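Local coordinates for pullulanase (Bacillus acidopullulyticus, PDB 2WAN), which hydrolyses the alpha-1,6-glucosidic linkages of pullulan and related branched starch polysaccharides as a debranching glycoside hydrolase, at residues S449-T461 with A520-L534. Residues are numbered along the deposited sequence; the frame is centred on the assembly and turned at random.
Sequences SGMKNKGKYLAFT and AYATTPEGTARITEL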
loop_
_atom_site.group_PDB
_atom_site.type_symbol
_atom_site.label_atom_id
_atom_site.label_comp_id
_atom_site.label_asym_id
_atom_site.label_seq_id
_atom_site.Cartn_x
_atom_site.Cartn_y
_atom_site.Cartn_z
ATOM N N SER A 449 4.943 -27.854 18.136
ATOM C CA SER A 449 4.859 -26.439 18.565
ATOM C C SER A 449 4.562 -26.273 20.053
ATOM O O SER A 449 4.799 -25.201 20.610
ATOM C CB SER A 449 3.808 -25.666 17.742
ATOM O OG SER A 449 2.506 -25.928 18.254
ATOM N N GLY A 450 4.040 -27.325 20.690
ATOM C CA GLY A 450 3.660 -27.266 22.110
ATOM C C GLY A 450 2.371 -26.528 22.442
ATOM O O GLY A 450 1.958 -26.488 23.613
ATOM N N MET A 451 1.756 -25.945 21.419
ATOM C CA MET A 451 0.480 -25.239 21.551
ATOM C C MET A 451 -0.662 -26.177 21.176
ATOM O O MET A 451 -0.555 -26.950 20.206
ATOM C CB MET A 451 0.496 -23.984 20.671
ATOM C CG MET A 451 1.290 -22.835 21.309
ATOM S SD MET A 451 1.752 -21.516 20.184
ATOM C CE MET A 451 3.124 -22.282 19.306
ATOM N N LYS A 452 -1.752 -26.100 21.941
ATOM C CA LYS A 452 -2.929 -26.970 21.738
ATOM C C LYS A 452 -3.797 -26.527 20.564
ATOM O O LYS A 452 -4.248 -27.345 19.759
ATOM C CB LYS A 452 -3.784 -27.008 23.019
ATOM C CG LYS A 452 -3.164 -27.814 24.159
ATOM C CD LYS A 452 -4.078 -27.804 25.390
ATOM C CE LYS A 452 -3.524 -28.688 26.510
ATOM N NZ LYS A 452 -2.301 -28.104 27.140
ATOM N N ASN A 453 -4.022 -25.220 20.456
ATOM C CA ASN A 453 -4.917 -24.667 19.427
ATOM C C ASN A 453 -4.148 -24.465 18.140
ATOM O O ASN A 453 -3.935 -23.338 17.693
ATOM C CB ASN A 453 -5.515 -23.331 19.903
ATOM C CG ASN A 453 -6.486 -23.519 21.060
ATOM O OD1 ASN A 453 -7.619 -23.947 20.852
ATOM N ND2 ASN A 453 -6.049 -23.196 22.279
ATOM N N LYS A 454 -3.716 -25.572 17.549
ATOM C CA LYS A 454 -2.773 -25.512 16.434
ATOM C C LYS A 454 -3.374 -24.854 15.206
ATOM O O LYS A 454 -4.458 -25.228 14.749
ATOM C CB LYS A 454 -2.240 -26.905 16.109
ATOM C CG LYS A 454 -1.370 -27.438 17.214
ATOM C CD LYS A 454 -0.675 -28.720 16.769
ATOM C CE LYS A 454 -0.058 -29.427 17.938
ATOM N NZ LYS A 454 1.111 -28.695 18.423
ATOM N N GLY A 455 -2.674 -23.826 14.723
ATOM C CA GLY A 455 -3.075 -23.060 13.547
ATOM C C GLY A 455 -4.138 -21.997 13.802
ATOM O O GLY A 455 -4.678 -21.427 12.843
ATOM N N LYS A 456 -4.395 -21.685 15.077
ATOM C CA LYS A 456 -5.538 -20.844 15.476
ATOM C C LYS A 456 -5.137 -19.578 16.240
ATOM O O LYS A 456 -4.072 -19.533 16.850
ATOM C CB LYS A 456 -6.497 -21.646 16.365
ATOM C CG LYS A 456 -6.974 -22.967 15.718
ATOM C CD LYS A 456 -7.961 -22.707 14.569
ATOM C CE LYS A 456 -8.551 -24.038 14.056
ATOM N NZ LYS A 456 -9.456 -23.804 12.906
ATOM N N TYR A 457 -5.998 -18.559 16.207
ATOM C CA TYR A 457 -5.776 -17.352 17.013
ATOM C C TYR A 457 -5.442 -17.722 18.454
ATOM O O TYR A 457 -4.569 -17.097 19.064
ATOM C CB TYR A 457 -7.005 -16.425 17.048
ATOM C CG TYR A 457 -7.505 -15.923 15.707
ATOM C CD1 TYR A 457 -6.679 -15.188 14.844
ATOM C CD2 TYR A 457 -8.829 -16.157 15.317
ATOM C CE1 TYR A 457 -7.166 -14.698 13.634
ATOM C CE2 TYR A 457 -9.324 -15.676 14.098
ATOM C CZ TYR A 457 -8.478 -14.955 13.260
ATOM O OH TYR A 457 -8.960 -14.490 12.050
ATOM N N LEU A 458 -6.173 -18.690 19.015
ATOM C CA LEU A 458 -6.044 -18.989 20.446
ATOM C C LEU A 458 -4.678 -19.543 20.841
ATOM O O LEU A 458 -4.326 -19.512 22.024
ATOM C CB LEU A 458 -7.163 -19.938 20.953
ATOM C CG LEU A 458 -8.561 -19.306 21.021
ATOM C CD1 LEU A 458 -9.502 -20.293 21.703
ATOM C CD2 LEU A 458 -8.564 -17.976 21.782
ATOM N N ALA A 459 -3.906 -20.058 19.879
ATOM C CA ALA A 459 -2.541 -20.493 20.189
ATOM C C ALA A 459 -1.723 -19.366 20.833
ATOM O O ALA A 459 -0.872 -19.630 21.673
ATOM C CB ALA A 459 -1.835 -21.040 18.935
ATOM N N PHE A 460 -2.008 -18.110 20.452
ATOM C CA PHE A 460 -1.324 -16.930 21.004
ATOM C C PHE A 460 -1.712 -16.588 22.444
ATOM O O PHE A 460 -1.171 -15.638 23.028
ATOM C CB PHE A 460 -1.602 -15.700 20.127
ATOM C CG PHE A 460 -0.826 -15.670 18.836
ATOM C CD1 PHE A 460 -1.221 -16.438 17.736
ATOM C CD2 PHE A 460 0.277 -14.830 18.698
ATOM C CE1 PHE A 460 -0.502 -16.396 16.534
ATOM C CE2 PHE A 460 1.007 -14.788 17.493
ATOM C CZ PHE A 460 0.610 -15.549 16.409
ATOM N N THR A 461 -2.669 -17.316 23.019
ATOM C CA THR A 461 -3.077 -17.076 24.407
ATOM C C THR A 461 -2.442 -18.080 25.367
ATOM O O THR A 461 -2.632 -17.975 26.596
ATOM C CB THR A 461 -4.628 -17.183 24.602
ATOM O OG1 THR A 461 -5.052 -18.556 24.464
ATOM C CG2 THR A 461 -5.381 -16.307 23.588
ATOM N N ALA A 520 -11.076 -19.384 9.287
ATOM C CA ALA A 520 -10.204 -20.574 9.317
ATOM C C ALA A 520 -9.314 -20.598 10.569
ATOM O O ALA A 520 -8.942 -21.668 11.037
ATOM C CB ALA A 520 -9.335 -20.662 8.034
ATOM N N TYR A 521 -9.015 -19.421 11.125
ATOM C CA TYR A 521 -8.156 -19.336 12.317
ATOM C C TYR A 521 -8.937 -19.358 13.638
ATOM O O TYR A 521 -8.330 -19.317 14.707
ATOM C CB TYR A 521 -7.254 -18.075 12.236
ATOM C CG TYR A 521 -6.496 -17.928 10.932
ATOM C CD1 TYR A 521 -5.935 -19.046 10.301
ATOM C CD2 TYR A 521 -6.321 -16.671 10.334
ATOM C CE1 TYR A 521 -5.237 -18.927 9.079
ATOM C CE2 TYR A 521 -5.620 -16.537 9.100
ATOM C CZ TYR A 521 -5.080 -17.685 8.499
ATOM O OH TYR A 521 -4.395 -17.581 7.313
ATOM N N ALA A 522 -10.275 -19.426 13.558
ATOM C CA ALA A 522 -11.123 -19.582 14.746
ATOM C C ALA A 522 -11.365 -21.058 15.019
ATOM O O ALA A 522 -11.249 -21.878 14.097
ATOM C CB ALA A 522 -12.459 -18.871 14.532
ATOM N N THR A 523 -11.738 -21.395 16.263
ATOM C CA THR A 523 -12.058 -22.784 16.595
ATOM C C THR A 523 -13.328 -23.272 15.869
ATOM O O THR A 523 -13.537 -24.479 15.682
ATOM C CB THR A 523 -12.179 -23.034 18.118
ATOM O OG1 THR A 523 -13.241 -22.243 18.667
ATOM C CG2 THR A 523 -10.864 -22.708 18.824
ATOM N N THR A 524 -14.157 -22.319 15.463
ATOM C CA THR A 524 -15.317 -22.595 14.615
ATOM C C THR A 524 -15.626 -21.361 13.758
ATOM O O THR A 524 -15.445 -20.225 14.209
ATOM C CB THR A 524 -16.580 -22.966 15.449
ATOM O OG1 THR A 524 -17.675 -23.225 14.560
ATOM C CG2 THR A 524 -16.988 -21.818 16.367
ATOM N N PRO A 525 -16.100 -21.580 12.523
ATOM C CA PRO A 525 -16.519 -20.434 11.707
ATOM C C PRO A 525 -17.925 -19.956 12.037
ATOM O O PRO A 525 -18.376 -18.945 11.508
ATOM C CB PRO A 525 -16.468 -20.998 10.282
ATOM C CG PRO A 525 -16.776 -22.414 10.439
ATOM C CD PRO A 525 -16.129 -22.832 11.741
ATOM N N GLU A 526 -18.606 -20.682 12.915
ATOM C CA GLU A 526 -19.952 -20.303 13.317
ATOM C C GLU A 526 -19.950 -19.059 14.184
ATOM O O GLU A 526 -19.211 -18.979 15.182
ATOM C CB GLU A 526 -20.615 -21.442 14.109
ATOM C CG GLU A 526 -20.886 -22.736 13.308
ATOM C CD GLU A 526 -21.961 -22.559 12.229
ATOM O OE1 GLU A 526 -22.687 -21.552 12.265
ATOM O OE2 GLU A 526 -22.062 -23.419 11.341
ATOM N N GLY A 527 -20.828 -18.126 13.829
ATOM C CA GLY A 527 -21.152 -16.997 14.711
ATOM C C GLY A 527 -19.969 -16.115 15.055
ATOM O O GLY A 527 -19.125 -15.827 14.209
ATOM N N THR A 528 -19.893 -15.738 16.331
ATOM C CA THR A 528 -18.948 -14.720 16.770
ATOM C C THR A 528 -17.688 -15.253 17.448
ATOM O O THR A 528 -16.918 -14.456 17.979
ATOM C CB THR A 528 -19.619 -13.698 17.706
ATOM O OG1 THR A 528 -20.101 -14.378 18.880
ATOM C CG2 THR A 528 -20.768 -13.009 17.002
ATOM N N ALA A 529 -17.466 -16.567 17.458
ATOM C CA ALA A 529 -16.224 -17.106 18.050
ATOM C C ALA A 529 -14.993 -16.475 17.407
ATOM O O ALA A 529 -14.002 -16.210 18.087
ATOM C CB ALA A 529 -16.150 -18.619 17.932
ATOM N N ARG A 530 -15.053 -16.235 16.101
ATOM C CA ARG A 530 -13.905 -15.625 15.400
ATOM C C ARG A 530 -13.570 -14.228 15.944
ATOM O O ARG A 530 -12.399 -13.833 15.965
ATOM C CB ARG A 530 -14.162 -15.556 13.909
ATOM C CG ARG A 530 -15.381 -14.703 13.540
ATOM C CD ARG A 530 -15.577 -14.746 12.039
ATOM N NE ARG A 530 -16.151 -16.007 11.534
ATOM C CZ ARG A 530 -16.034 -16.428 10.276
ATOM N NH1 ARG A 530 -15.292 -15.756 9.381
ATOM N NH2 ARG A 530 -16.655 -17.535 9.909
ATOM N N ILE A 531 -14.602 -13.501 16.386
ATOM C CA ILE A 531 -14.422 -12.150 16.935
ATOM C C ILE A 531 -13.761 -12.246 18.309
ATOM O O ILE A 531 -12.715 -11.630 18.543
ATOM C CB ILE A 531 -15.755 -11.382 17.008
ATOM C CG1 ILE A 531 -16.367 -11.255 15.603
ATOM C CG2 ILE A 531 -15.543 -9.986 17.649
ATOM C CD1 ILE A 531 -17.688 -10.431 15.551
ATOM N N THR A 532 -14.361 -13.046 19.204
ATOM C CA THR A 532 -13.841 -13.199 20.557
ATOM C C THR A 532 -12.406 -13.732 20.563
ATOM O O THR A 532 -11.561 -13.242 21.319
ATOM C CB THR A 532 -14.750 -14.131 21.367
ATOM O OG1 THR A 532 -16.063 -13.547 21.390
ATOM C CG2 THR A 532 -14.219 -14.289 22.804
ATOM N N GLU A 533 -12.132 -14.713 19.701
ATOM C CA GLU A 533 -10.821 -15.355 19.713
ATOM C C GLU A 533 -9.713 -14.458 19.207
ATOM O O GLU A 533 -8.620 -14.499 19.746
ATOM C CB GLU A 533 -10.838 -16.709 18.987
ATOM C CG GLU A 533 -11.699 -17.732 19.795
ATOM C CD GLU A 533 -12.038 -18.999 19.036
ATOM O OE1 GLU A 533 -11.449 -19.239 17.967
ATOM O OE2 GLU A 533 -12.912 -19.776 19.515
ATOM N N LEU A 534 -10.001 -13.633 18.203
ATOM C CA LEU A 534 -8.998 -12.675 17.740
ATOM C C LEU A 534 -8.771 -11.602 18.794
ATOM O O LEU A 534 -7.630 -11.196 19.041
ATOM C CB LEU A 534 -9.381 -12.080 16.380
ATOM C CG LEU A 534 -8.435 -11.005 15.788
ATOM C CD1 LEU A 534 -6.953 -11.461 15.727
ATOM C CD2 LEU A 534 -8.902 -10.537 14.416
HETATM O O HOH W 1 -8.743 -19.273 17.564
#
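The Tyr457 ring is sandwiched between Tyr521 and Leu534. Tyr521 CB sits over one face, 3.5 Å from the ring centroid. Leu534 CB lies over the opposite face, 4.1 Å from the centroid. The Tyr521 ring turns its edge to Tyr457 in an offset T-shaped pair, with planes at 84°. The Tyr457 hydroxyl is hydrogen-bonded to Glu518 O, which fixes the far end of the ring. Tyr457 N donates to Tyr521 O at 2.9 Å. Without the ring, as with an alanine here, Tyr521 CB and Leu534 would probably face a gap, and Glu518 O would lose this donor.

Lys456 bends at chi2 (-72°), then runs extended across the Tyr521 carbonyl. Its NZ bridges two backbone carbonyls, Ala520 O and Ala522 O, each at 2.9 Å. Leu458 lays CG and CD2 across the Glu533 CG methylene, both at 3.7 Å. Glu533 OE1 takes Thr523 N and OE2 takes Thr523 OG1, each on its syn lone pair. A water links Glu533 OE1, Tyr521 O and Leu458 N.

The contact joins the loop after helix 440-444 to residues 520-523 and the first turns of helix 529-543, outside the catalytic barrel. Three successive carbonyls, Ala520 to Ala522, receive donors here. Their dipoles probably offset part of the Lys456 charge, and backbone bonds as well as ring packing hold the loop.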